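Local coordinates for aminopeptidase-like protein (PDB 5JM6) that probably acts as a zinc-dependent metalloaminopeptidase of the M18 family, built as a dodecamer and linked to selective autophagy through the Cvt pathway, at residues N125-L137 with G328-E340. Sequence-based numbering, arbitrary orientation.
Sequences NGIAMIAGHIDAL and GVIKLVALFDDEE. With ZN (zinc ion), chain H; ZN (zinc ion), chain G.
H133 and F336 close a parallel ladder in which strands 127-133 and 330-336 run side by side, their axes 17° apart, illustrating how zinc exopeptidases gather metal ligands at the C-terminal ends of sheet strands. Eight backbone bonds alternate between the strands, from I330 N to G126 O through I134 N to F336 O at 2.8 Å; before the first, N125 ND2 grips G328 O.

Apolar contacts flank the ladder: I127 CG2 reaches I330 CG2 and L332 CB, while the CB of A131 meets the F336 ring at its edge, 3.8 Å from CE2.

Beyond the strands the contact turns polar. H133 binds one zinc through NE2 at 2.1 Å and gives its ND1 hydrogen to D135 OD1 at 2.8 Å. E339 N reaches D135 OD1 at 3.2 Å from the opposite face of the carboxylate, whose OD2 is hydrogen-bonded to the Y161 hydroxyl, and E339 CB lies over the imidazole in a CH-pi contact. Were D135 replaced by alanine, H133 ND1 and E339 N would probably lose their common acceptor, Y161 its partner, and the imidazole would be freer to turn. E340 chelates the second zinc; D306 bridges both ions, with D391 and H485 completing the sites.

Strand 386-394 pairs with 127-133 along its other edge, helix 353-368 packs over I127, M129, L332 and F336, and helices 305-320 and 495-514 cover the I130 face.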
loop_
_atom_site.group_PDB
_atom_site.type_symbol
_atom_site.label_atom_id
_atom_site.label_comp_id
_atom_site.label_asym_id
_atom_site.label_seq_id
_atom_site.Cartn_x
_atom_site.Cartn_y
_atom_site.Cartn_z
ATOM N N ASN A 125 24.101 -1.623 62.810
ATOM C CA ASN A 125 24.415 -2.845 62.084
ATOM C C ASN A 125 23.537 -2.975 60.848
ATOM O O ASN A 125 22.413 -2.474 60.816
ATOM C CB ASN A 125 24.251 -4.070 62.986
ATOM C CG ASN A 125 25.314 -4.143 64.065
ATOM O OD1 ASN A 125 26.145 -3.245 64.195
ATOM N ND2 ASN A 125 25.290 -5.216 64.850
ATOM N N GLY A 126 24.058 -3.651 59.831
ATOM C CA GLY A 126 23.401 -3.710 58.542
ATOM C C GLY A 126 22.284 -4.724 58.449
ATOM O O GLY A 126 22.106 -5.568 59.326
ATOM N N ILE A 127 21.530 -4.631 57.362
ATOM C CA ILE A 127 20.430 -5.540 57.099
ATOM C C ILE A 127 20.714 -6.339 55.837
ATOM O O ILE A 127 21.117 -5.780 54.818
ATOM C CB ILE A 127 19.103 -4.778 56.941
ATOM C CG1 ILE A 127 18.933 -3.783 58.090
ATOM C CG2 ILE A 127 17.931 -5.745 56.876
ATOM C CD1 ILE A 127 18.133 -2.570 57.724
ATOM N N ALA A 128 20.520 -7.649 55.910
ATOM C CA ALA A 128 20.566 -8.480 54.719
ATOM C C ALA A 128 19.128 -8.762 54.306
ATOM O O ALA A 128 18.415 -9.502 54.982
ATOM C CB ALA A 128 21.329 -9.770 54.981
ATOM N N MET A 129 18.700 -8.161 53.200
ATOM C CA MET A 129 17.288 -8.180 52.840
ATOM C C MET A 129 17.017 -8.695 51.429
ATOM O O MET A 129 17.791 -8.458 50.501
ATOM C CB MET A 129 16.683 -6.779 53.008
ATOM C CG MET A 129 17.511 -5.641 52.421
ATOM S SD MET A 129 16.734 -4.030 52.676
ATOM C CE MET A 129 18.015 -3.153 53.571
ATOM N N ILE A 130 15.908 -9.415 51.297
ATOM C CA ILE A 130 15.425 -9.906 50.013
ATOM C C ILE A 130 14.026 -9.364 49.752
ATOM O O ILE A 130 13.163 -9.410 50.628
ATOM C CB ILE A 130 15.383 -11.446 49.963
ATOM C CG1 ILE A 130 16.728 -12.039 50.385
ATOM C CG2 ILE A 130 14.980 -11.926 48.573
ATOM C CD1 ILE A 130 16.691 -13.539 50.586
ATOM N N ALA A 131 13.806 -8.851 48.546
ATOM C CA ALA A 131 12.497 -8.346 48.157
ATOM C C ALA A 131 11.967 -9.098 46.940
ATOM O O ALA A 131 12.728 -9.454 46.041
ATOM C CB ALA A 131 12.566 -6.859 47.873
ATOM N N GLY A 132 10.662 -9.341 46.926
ATOM C CA GLY A 132 10.008 -10.002 45.812
ATOM C C GLY A 132 8.548 -9.603 45.769
ATOM O O GLY A 132 8.073 -8.901 46.663
ATOM N N HIS A 133 7.829 -10.034 44.736
ATOM C CA HIS A 133 6.398 -9.754 44.658
ATOM C C HIS A 133 5.584 -11.042 44.601
ATOM O O HIS A 133 6.000 -12.018 43.994
ATOM C CB HIS A 133 6.077 -8.855 43.459
ATOM C CG HIS A 133 6.253 -9.510 42.122
ATOM N ND1 HIS A 133 5.210 -10.099 41.440
ATOM C CD2 HIS A 133 7.337 -9.623 41.319
ATOM C CE1 HIS A 133 5.649 -10.570 40.288
ATOM N NE2 HIS A 133 6.936 -10.294 40.188
ATOM N N ILE A 134 4.477 -11.078 45.333
ATOM C CA ILE A 134 3.594 -12.241 45.317
ATOM C C ILE A 134 2.286 -12.084 44.529
ATOM O O ILE A 134 1.428 -12.966 44.581
ATOM C CB ILE A 134 3.275 -12.699 46.743
ATOM C CG1 ILE A 134 2.825 -11.527 47.606
ATOM C CG2 ILE A 134 4.503 -13.348 47.360
ATOM C CD1 ILE A 134 2.336 -11.960 48.963
ATOM N N ASP A 135 2.094 -10.956 43.853
ATOM C CA ASP A 135 0.974 -10.853 42.923
ATOM C C ASP A 135 1.330 -11.578 41.630
ATOM O O ASP A 135 2.506 -11.724 41.298
ATOM C CB ASP A 135 0.619 -9.397 42.628
ATOM C CG ASP A 135 1.643 -8.721 41.744
ATOM O OD1 ASP A 135 2.845 -8.780 42.078
ATOM O OD2 ASP A 135 1.247 -8.142 40.711
ATOM N N ALA A 136 0.318 -11.999 40.885
ATOM C CA ALA A 136 0.513 -12.684 39.617
ATOM C C ALA A 136 -0.534 -12.213 38.630
ATOM O O ALA A 136 -1.565 -11.712 39.034
ATOM C CB ALA A 136 0.418 -14.181 39.810
ATOM N N LEU A 137 -0.286 -12.371 37.337
ATOM C CA LEU A 137 -1.268 -11.944 36.357
ATOM C C LEU A 137 -2.514 -12.751 36.631
ATOM O O LEU A 137 -2.448 -13.959 36.776
ATOM C CB LEU A 137 -0.770 -12.211 34.942
ATOM C CG LEU A 137 0.122 -11.140 34.324
ATOM C CD1 LEU A 137 1.432 -11.059 35.083
ATOM C CD2 LEU A 137 0.382 -11.473 32.872
ATOM N N GLY A 328 25.331 -10.509 63.694
ATOM C CA GLY A 328 25.169 -9.119 64.071
ATOM C C GLY A 328 24.193 -8.356 63.202
ATOM O O GLY A 328 23.853 -7.215 63.510
ATOM N N VAL A 329 23.737 -8.972 62.117
ATOM C CA VAL A 329 22.837 -8.275 61.213
ATOM C C VAL A 329 21.387 -8.688 61.415
ATOM O O VAL A 329 21.089 -9.643 62.133
ATOM C CB VAL A 329 23.219 -8.532 59.738
ATOM C CG1 VAL A 329 24.671 -8.168 59.500
ATOM C CG2 VAL A 329 22.956 -9.986 59.364
ATOM N N ILE A 330 20.496 -7.980 60.730
ATOM C CA ILE A 330 19.091 -8.343 60.672
ATOM C C ILE A 330 18.859 -9.047 59.344
ATOM O O ILE A 330 19.322 -8.582 58.302
ATOM C CB ILE A 330 18.165 -7.109 60.799
ATOM C CG1 ILE A 330 18.197 -6.558 62.226
ATOM C CG2 ILE A 330 16.739 -7.457 60.397
ATOM C CD1 ILE A 330 17.399 -5.282 62.407
ATOM N N LYS A 331 18.174 -10.184 59.385
ATOM C CA LYS A 331 17.857 -10.929 58.175
ATOM C C LYS A 331 16.383 -10.757 57.852
ATOM O O LYS A 331 15.526 -11.113 58.654
ATOM C CB LYS A 331 18.209 -12.404 58.340
ATOM C CG LYS A 331 19.689 -12.649 58.533
ATOM C CD LYS A 331 19.956 -14.067 58.982
ATOM C CE LYS A 331 21.407 -14.239 59.387
ATOM N NZ LYS A 331 21.754 -15.671 59.572
ATOM N N LEU A 332 16.097 -10.221 56.671
ATOM C CA LEU A 332 14.759 -9.741 56.353
ATOM C C LEU A 332 14.294 -10.183 54.968
ATOM O O LEU A 332 15.075 -10.207 54.018
ATOM C CB LEU A 332 14.729 -8.209 56.458
ATOM C CG LEU A 332 13.433 -7.409 56.283
ATOM C CD1 LEU A 332 13.517 -6.112 57.079
ATOM C CD2 LEU A 332 13.141 -7.107 54.815
ATOM N N VAL A 333 13.015 -10.527 54.865
ATOM C CA VAL A 333 12.391 -10.803 53.577
ATOM C C VAL A 333 11.137 -9.947 53.432
ATOM O O VAL A 333 10.300 -9.897 54.336
ATOM C CB VAL A 333 12.023 -12.292 53.415
ATOM C CG1 VAL A 333 11.387 -12.535 52.054
ATOM C CG2 VAL A 333 13.253 -13.170 53.593
ATOM N N ALA A 334 11.022 -9.263 52.299
ATOM C CA ALA A 334 9.874 -8.408 52.026
ATOM C C ALA A 334 9.137 -8.886 50.782
ATOM O O ALA A 334 9.687 -8.871 49.682
ATOM C CB ALA A 334 10.317 -6.962 51.860
ATOM N N LEU A 335 7.894 -9.318 50.962
ATOM C CA LEU A 335 7.072 -9.758 49.843
ATOM C C LEU A 335 5.975 -8.737 49.577
ATOM O O LEU A 335 5.143 -8.463 50.443
ATOM C CB LEU A 335 6.473 -11.139 50.119
ATOM C CG LEU A 335 7.486 -12.243 50.436
ATOM C CD1 LEU A 335 6.799 -13.590 50.593
ATOM C CD2 LEU A 335 8.565 -12.305 49.367
ATOM N N PHE A 336 5.958 -8.205 48.359
ATOM C CA PHE A 336 5.101 -7.078 48.012
ATOM C C PHE A 336 4.004 -7.484 47.047
ATOM O O PHE A 336 4.083 -8.510 46.376
ATOM C CB PHE A 336 5.903 -5.937 47.378
ATOM C CG PHE A 336 6.959 -5.361 48.266
ATOM C CD1 PHE A 336 6.642 -4.408 49.218
ATOM C CD2 PHE A 336 8.276 -5.759 48.133
ATOM C CE1 PHE A 336 7.620 -3.874 50.032
ATOM C CE2 PHE A 336 9.258 -5.228 48.941
ATOM C CZ PHE A 336 8.930 -4.284 49.892
ATOM N N ASP A 337 2.965 -6.665 47.014
ATOM C CA ASP A 337 1.861 -6.817 46.084
ATOM C C ASP A 337 2.003 -5.772 44.975
ATOM O O ASP A 337 2.648 -4.741 45.174
ATOM C CB ASP A 337 0.524 -6.671 46.816
ATOM C CG ASP A 337 -0.675 -6.889 45.910
ATOM O OD1 ASP A 337 -0.496 -7.344 44.761
ATOM O OD2 ASP A 337 -1.806 -6.605 46.358
ATOM N N ASP A 338 1.450 -6.085 43.803
ATOM C CA ASP A 338 1.310 -5.147 42.679
ATOM C C ASP A 338 2.576 -4.731 41.921
ATOM O O ASP A 338 2.714 -3.563 41.571
ATOM C CB ASP A 338 0.634 -3.855 43.167
ATOM C CG ASP A 338 -0.704 -4.104 43.821
ATOM O OD1 ASP A 338 -1.446 -4.991 43.357
ATOM O OD2 ASP A 338 -1.010 -3.415 44.812
ATOM N N GLU A 339 3.491 -5.659 41.657
ATOM C CA GLU A 339 4.695 -5.313 40.892
ATOM C C GLU A 339 4.443 -5.268 39.388
ATOM O O GLU A 339 5.127 -4.555 38.648
ATOM C CB GLU A 339 5.825 -6.295 41.203
ATOM C CG GLU A 339 7.117 -6.072 40.421
ATOM C CD GLU A 339 7.150 -6.834 39.106
ATOM O OE1 GLU A 339 7.769 -6.340 38.141
ATOM O OE2 GLU A 339 6.550 -7.927 39.037
ATOM N N GLU A 340 3.459 -6.042 38.949
ATOM C CA GLU A 340 3.061 -6.088 37.553
ATOM C C GLU A 340 2.338 -4.780 37.155
ATOM O O GLU A 340 2.112 -4.518 35.973
ATOM C CB GLU A 340 2.169 -7.318 37.313
ATOM C CG GLU A 340 2.713 -8.674 37.846
ATOM C CD GLU A 340 3.571 -9.426 36.840
ATOM O OE1 GLU A 340 3.336 -9.255 35.629
ATOM O OE2 GLU A 340 4.440 -10.221 37.260
HETATM ZN ZN ZN H . 7.989 -10.618 38.364
HETATM ZN ZN ZN G . 5.293 -10.706 35.689
#